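Side-chain contacts in ruler protein (Pseudomonas aeruginosa, PDB 5CUK), which probably acts as the molecular ruler that senses needle length in type III secretion, this piece being its C-terminal substrate-specificity (SS) domain: residues A[16-21]-A[78-83]; A[82-87]-A[93-98]. One frame throughout, in Å; residues are numbered along the deposited sequence.

Contact 1 (A[16-21]-A[78-83]); sequences RLLDAV and GELLER
L18 reaches across from helix 11-29 and sets both of its methyls against the start of the R83 side chain on helix 77-87. L18 CD1 and CD2 each lie 4.0 Å from R83 CB, so the leucine fork straddles that carbon, and the two side chains cross at about a right angle. On the buried side the fit is leucine on leucine. L17 CD2 meets L80 CD2 at 4.1 Å, again with the side chains nearly perpendicular, while L18 CD2 stands 4.4 Å from L80 CD1. The CB of L17 points toward the partner helix; that of L80 does not, but with CG anti to its backbone N (chi1 -167°) its methyl end swings round to close the distance. L14, one turn before L18, also packs on L80 and R83.

Toward solvent the contact thins out. R83 is exposed, and bends at chi2 and chi3 carry its guanidinium back over L18, whose CD1 sits under one face with R83 NH2 4.1 Å away. The short segment axes stay 11.4 Å apart and cross at -39°, a spacing spanned by side chains rather than by touching backbones. With leucine methyls meeting one another, the R83 CB and one face of its guanidinium, the two helices are held here by van der Waals packing, and the charged end of R83 can stay at the surface.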
# COMPACT_ATOMS: atom_id res chain seq x y z
N ARG A 16 -2.22 -1.89 -9.94
CA ARG A 16 -1.26 -2.92 -9.56
C ARG A 16 -1.00 -2.80 -8.06
O ARG A 16 -0.93 -3.80 -7.35
CB ARG A 16 0.03 -2.80 -10.37
CG ARG A 16 1.14 -3.78 -9.94
CD ARG A 16 1.00 -5.21 -10.50
NE ARG A 16 1.77 -6.18 -9.69
CZ ARG A 16 1.23 -7.00 -8.78
NH1 ARG A 16 -0.08 -7.01 -8.58
NH2 ARG A 16 1.99 -7.83 -8.07
N LEU A 17 -0.92 -1.57 -7.59
CA LEU A 17 -0.72 -1.29 -6.19
C LEU A 17 -1.84 -1.88 -5.33
O LEU A 17 -1.57 -2.55 -4.31
CB LEU A 17 -0.62 0.21 -5.99
CG LEU A 17 -0.10 0.68 -4.65
CD1 LEU A 17 0.99 -0.25 -4.13
CD2 LEU A 17 0.43 2.05 -4.80
N LEU A 18 -3.09 -1.65 -5.73
CA LEU A 18 -4.24 -2.13 -4.98
C LEU A 18 -4.23 -3.64 -4.93
O LEU A 18 -4.40 -4.22 -3.87
CB LEU A 18 -5.56 -1.61 -5.59
CG LEU A 18 -5.87 -0.11 -5.43
CD1 LEU A 18 -7.27 0.21 -5.93
CD2 LEU A 18 -5.78 0.34 -3.96
N ASP A 19 -4.06 -4.27 -6.08
CA ASP A 19 -3.90 -5.71 -6.14
C ASP A 19 -2.76 -6.22 -5.20
O ASP A 19 -2.96 -7.17 -4.43
CB ASP A 19 -3.65 -6.13 -7.58
CG ASP A 19 -3.66 -7.63 -7.77
OD1 ASP A 19 -4.56 -8.32 -7.25
OD2 ASP A 19 -2.75 -8.12 -8.46
N ALA A 20 -1.60 -5.58 -5.23
CA ALA A 20 -0.49 -5.99 -4.36
C ALA A 20 -0.83 -5.89 -2.86
O ALA A 20 -0.64 -6.84 -2.11
CB ALA A 20 0.75 -5.15 -4.67
N VAL A 21 -1.34 -4.73 -2.44
CA VAL A 21 -1.75 -4.51 -1.07
C VAL A 21 -2.72 -5.58 -0.66
O VAL A 21 -2.67 -6.10 0.46
CB VAL A 21 -2.37 -3.11 -0.87
CG1 VAL A 21 -2.95 -2.98 0.48
CG2 VAL A 21 -1.31 -2.02 -1.07
N GLY A 78 -4.64 11.16 -0.64
CA GLY A 78 -6.08 11.10 -0.42
C GLY A 78 -6.82 10.03 -1.21
O GLY A 78 -7.65 9.28 -0.65
N GLU A 79 -6.55 9.95 -2.51
CA GLU A 79 -7.16 8.89 -3.35
C GLU A 79 -6.69 7.50 -2.91
O GLU A 79 -7.42 6.52 -2.97
CB GLU A 79 -6.82 9.10 -4.84
CG GLU A 79 -7.20 7.90 -5.74
CD GLU A 79 -6.52 7.89 -7.14
OE1 GLU A 79 -7.13 7.34 -8.08
OE2 GLU A 79 -5.39 8.42 -7.31
N LEU A 80 -5.43 7.42 -2.51
CA LEU A 80 -4.88 6.12 -2.22
C LEU A 80 -5.49 5.56 -0.90
O LEU A 80 -6.04 4.46 -0.90
CB LEU A 80 -3.36 6.18 -2.17
CG LEU A 80 -2.79 4.77 -2.18
CD1 LEU A 80 -3.36 4.00 -3.36
CD2 LEU A 80 -1.27 4.79 -2.20
N LEU A 81 -5.42 6.34 0.18
CA LEU A 81 -6.08 6.01 1.45
C LEU A 81 -7.49 5.49 1.23
O LEU A 81 -7.91 4.45 1.76
CB LEU A 81 -6.12 7.24 2.34
CG LEU A 81 -6.85 7.05 3.68
CD1 LEU A 81 -6.29 5.87 4.42
CD2 LEU A 81 -6.76 8.29 4.58
N GLU A 82 -8.22 6.21 0.41
CA GLU A 82 -9.64 6.03 0.27
C GLU A 82 -9.98 4.73 -0.43
O GLU A 82 -10.94 4.07 -0.07
CB GLU A 82 -10.22 7.21 -0.47
CG GLU A 82 -11.53 6.96 -1.15
CD GLU A 82 -12.02 8.21 -1.86
OE1 GLU A 82 -11.18 9.08 -2.18
OE2 GLU A 82 -13.25 8.30 -2.10
N ARG A 83 -9.17 4.36 -1.42
CA ARG A 83 -9.34 3.09 -2.11
C ARG A 83 -8.83 1.92 -1.29
O ARG A 83 -9.31 0.81 -1.41
CB ARG A 83 -8.61 3.11 -3.45
CG ARG A 83 -9.01 4.28 -4.35
CD ARG A 83 -10.46 4.07 -4.78
NE ARG A 83 -10.66 2.78 -5.44
CZ ARG A 83 -10.72 2.65 -6.77
NH1 ARG A 83 -10.63 3.74 -7.52
NH2 ARG A 83 -10.91 1.45 -7.34

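Contact 2 (A[82-87]-A[93-98]); sequences ERLQRL and VQLTFN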
# COMPACT_ATOMS: atom_id res chain seq x y z
N GLU A 82 -8.22 6.21 0.41
CA GLU A 82 -9.64 6.03 0.27
C GLU A 82 -9.98 4.73 -0.43
O GLU A 82 -10.94 4.07 -0.07
CB GLU A 82 -10.22 7.21 -0.47
CG GLU A 82 -11.53 6.96 -1.15
CD GLU A 82 -12.02 8.21 -1.86
OE1 GLU A 82 -11.18 9.08 -2.18
OE2 GLU A 82 -13.25 8.30 -2.10
N ARG A 83 -9.17 4.36 -1.42
CA ARG A 83 -9.34 3.09 -2.11
C ARG A 83 -8.83 1.92 -1.29
O ARG A 83 -9.31 0.81 -1.41
CB ARG A 83 -8.61 3.11 -3.45
CG ARG A 83 -9.01 4.28 -4.35
CD ARG A 83 -10.46 4.07 -4.78
NE ARG A 83 -10.66 2.78 -5.44
CZ ARG A 83 -10.72 2.65 -6.77
NH1 ARG A 83 -10.63 3.74 -7.52
NH2 ARG A 83 -10.91 1.45 -7.34
N LEU A 84 -7.78 2.14 -0.52
CA LEU A 84 -7.27 1.08 0.31
C LEU A 84 -8.32 0.81 1.41
O LEU A 84 -8.64 -0.33 1.66
CB LEU A 84 -5.91 1.43 0.88
CG LEU A 84 -4.82 1.52 -0.19
CD1 LEU A 84 -3.61 2.22 0.35
CD2 LEU A 84 -4.48 0.12 -0.65
N GLN A 85 -8.89 1.87 1.99
CA GLN A 85 -9.88 1.70 3.06
C GLN A 85 -11.06 0.87 2.58
O GLN A 85 -11.56 0.01 3.31
CB GLN A 85 -10.38 3.04 3.59
CG GLN A 85 -11.32 2.90 4.81
CD GLN A 85 -10.66 2.18 5.97
OE1 GLN A 85 -9.95 2.79 6.76
NE2 GLN A 85 -10.86 0.88 6.05
N ARG A 86 -11.47 1.10 1.33
CA ARG A 86 -12.66 0.42 0.80
C ARG A 86 -12.34 -1.03 0.50
O ARG A 86 -13.22 -1.89 0.49
CB ARG A 86 -13.17 1.11 -0.46
CG ARG A 86 -13.45 2.61 -0.29
CD ARG A 86 -14.18 3.16 -1.51
NE ARG A 86 -14.16 4.62 -1.61
CZ ARG A 86 -14.16 5.26 -2.78
NH1 ARG A 86 -14.16 4.58 -3.93
NH2 ARG A 86 -14.17 6.58 -2.81
N LEU A 87 -11.06 -1.28 0.28
CA LEU A 87 -10.49 -2.60 0.09
C LEU A 87 -10.53 -3.47 1.37
O LEU A 87 -10.61 -4.71 1.32
CB LEU A 87 -9.05 -2.39 -0.41
CG LEU A 87 -8.14 -3.35 -1.16
CD1 LEU A 87 -6.82 -2.67 -1.35
CD2 LEU A 87 -7.95 -4.63 -0.36
N VAL A 93 -7.81 2.00 8.20
CA VAL A 93 -6.53 1.84 7.52
C VAL A 93 -5.63 3.03 7.88
O VAL A 93 -6.08 4.15 7.95
CB VAL A 93 -6.70 1.74 5.97
CG1 VAL A 93 -5.47 2.29 5.25
CG2 VAL A 93 -7.01 0.29 5.56
N GLN A 94 -4.35 2.77 8.13
CA GLN A 94 -3.40 3.84 8.34
C GLN A 94 -2.32 3.71 7.28
O GLN A 94 -1.61 2.71 7.23
CB GLN A 94 -2.83 3.80 9.75
CG GLN A 94 -3.94 3.71 10.81
CD GLN A 94 -3.44 3.93 12.25
OE1 GLN A 94 -2.27 4.26 12.47
NE2 GLN A 94 -4.35 3.77 13.22
N LEU A 95 -2.24 4.74 6.44
CA LEU A 95 -1.36 4.77 5.27
C LEU A 95 -0.15 5.64 5.51
O LEU A 95 -0.28 6.78 5.91
CB LEU A 95 -2.12 5.30 4.05
CG LEU A 95 -1.26 5.48 2.80
CD1 LEU A 95 -0.76 4.13 2.31
CD2 LEU A 95 -2.01 6.22 1.69
N THR A 96 1.03 5.09 5.29
CA THR A 96 2.26 5.85 5.41
C THR A 96 3.22 5.59 4.23
O THR A 96 3.11 4.56 3.54
CB THR A 96 2.97 5.52 6.72
OG1 THR A 96 3.23 4.12 6.76
CG2 THR A 96 2.10 5.88 7.93
N PHE A 97 4.16 6.52 4.02
CA PHE A 97 5.16 6.42 2.96
C PHE A 97 6.59 6.46 3.49
O PHE A 97 6.89 7.11 4.49
CB PHE A 97 4.95 7.53 1.94
CG PHE A 97 3.60 7.52 1.34
CD1 PHE A 97 3.23 6.51 0.47
CD2 PHE A 97 2.66 8.48 1.67
CE1 PHE A 97 1.95 6.46 -0.06
CE2 PHE A 97 1.39 8.44 1.14
CZ PHE A 97 1.03 7.42 0.27
N ASN A 98 7.48 5.73 2.83
CA ASN A 98 8.85 5.52 3.28
C ASN A 98 9.77 5.66 2.07
O ASN A 98 9.32 5.47 0.93
CB ASN A 98 8.98 4.13 3.91
CG ASN A 98 10.18 3.99 4.84
OD1 ASN A 98 10.49 4.88 5.63
ND2 ASN A 98 10.86 2.83 4.76
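Q85 supplies the polar link, reaching from the last turns of helix 77-87 to the first residue of strand 93-99. V93 N donates to Q85 OE1 at 2.7 Å; the bond is short and moderately bent (N-H...O 152°), with the donor tilted out of the carbonyl plane. The side chain starts with CG anti to the backbone N (chi1 -174°) and bends at chi2, which turns the amide toward the strand although the CB itself is not aimed there. Its other end is used too: NE2 bonds to the carbonyl oxygen of Q91 in the connecting loop. Two bonds to the backbone thus fix the rotation of the amide and tie the incoming loop to the helix.

The same amide also lies against the V93 side chain. The Q85 and V93 side chains run past each other in opposite directions, with V93 CB 3.5 Å from Q85 OE1 and V93 CG2 3.9 Å from Q85 NE2.

The apolar contacts lie deeper. L84 CD1 meets L95 CD1 at 4.0 Å, the two leucines crossing at about a right angle, and L84 CB lies 4.5 Å from V93 CG1. V93 and L95 both point at the helix, whereas Q94 between them points away. V93 also touches I61 on strand 59-65, and L84 continues onto L18 and V21 of helix 11-29.

Segment 82-87 runs at 144° to segment 93-98, which follows after a short loop. This is the helical return of a beta-alpha-beta crossover: helices 67-75 and 77-87 join the parallel neighbours 59-65 and 93-99, the latter an outer strand of the chain's mixed four-stranded sheet.

In the fold
Helix 77-87 serves both contacts, whose centres are only 6 Å apart; the segments overlap at E82 and R83, but of these only R83 touches across, in contact 1. Contact 1 is the partly buried one, running from leucines inside to an exposed arginine outside, and it joins two helices distant in sequence. Contact 2 is buried, joins neighbours in the chain, and adds a polar bond at the place where the loop delivers the strand. Their apolar parts merge: L84 CD2 lies 3.6 Å from both L18 CD2 and V21 CG1, and L81 CD1 is 3.8 Å from V93 CG1. Helix 11-29, helix 77-87 and strand 93-99 therefore share one hydrophobic core.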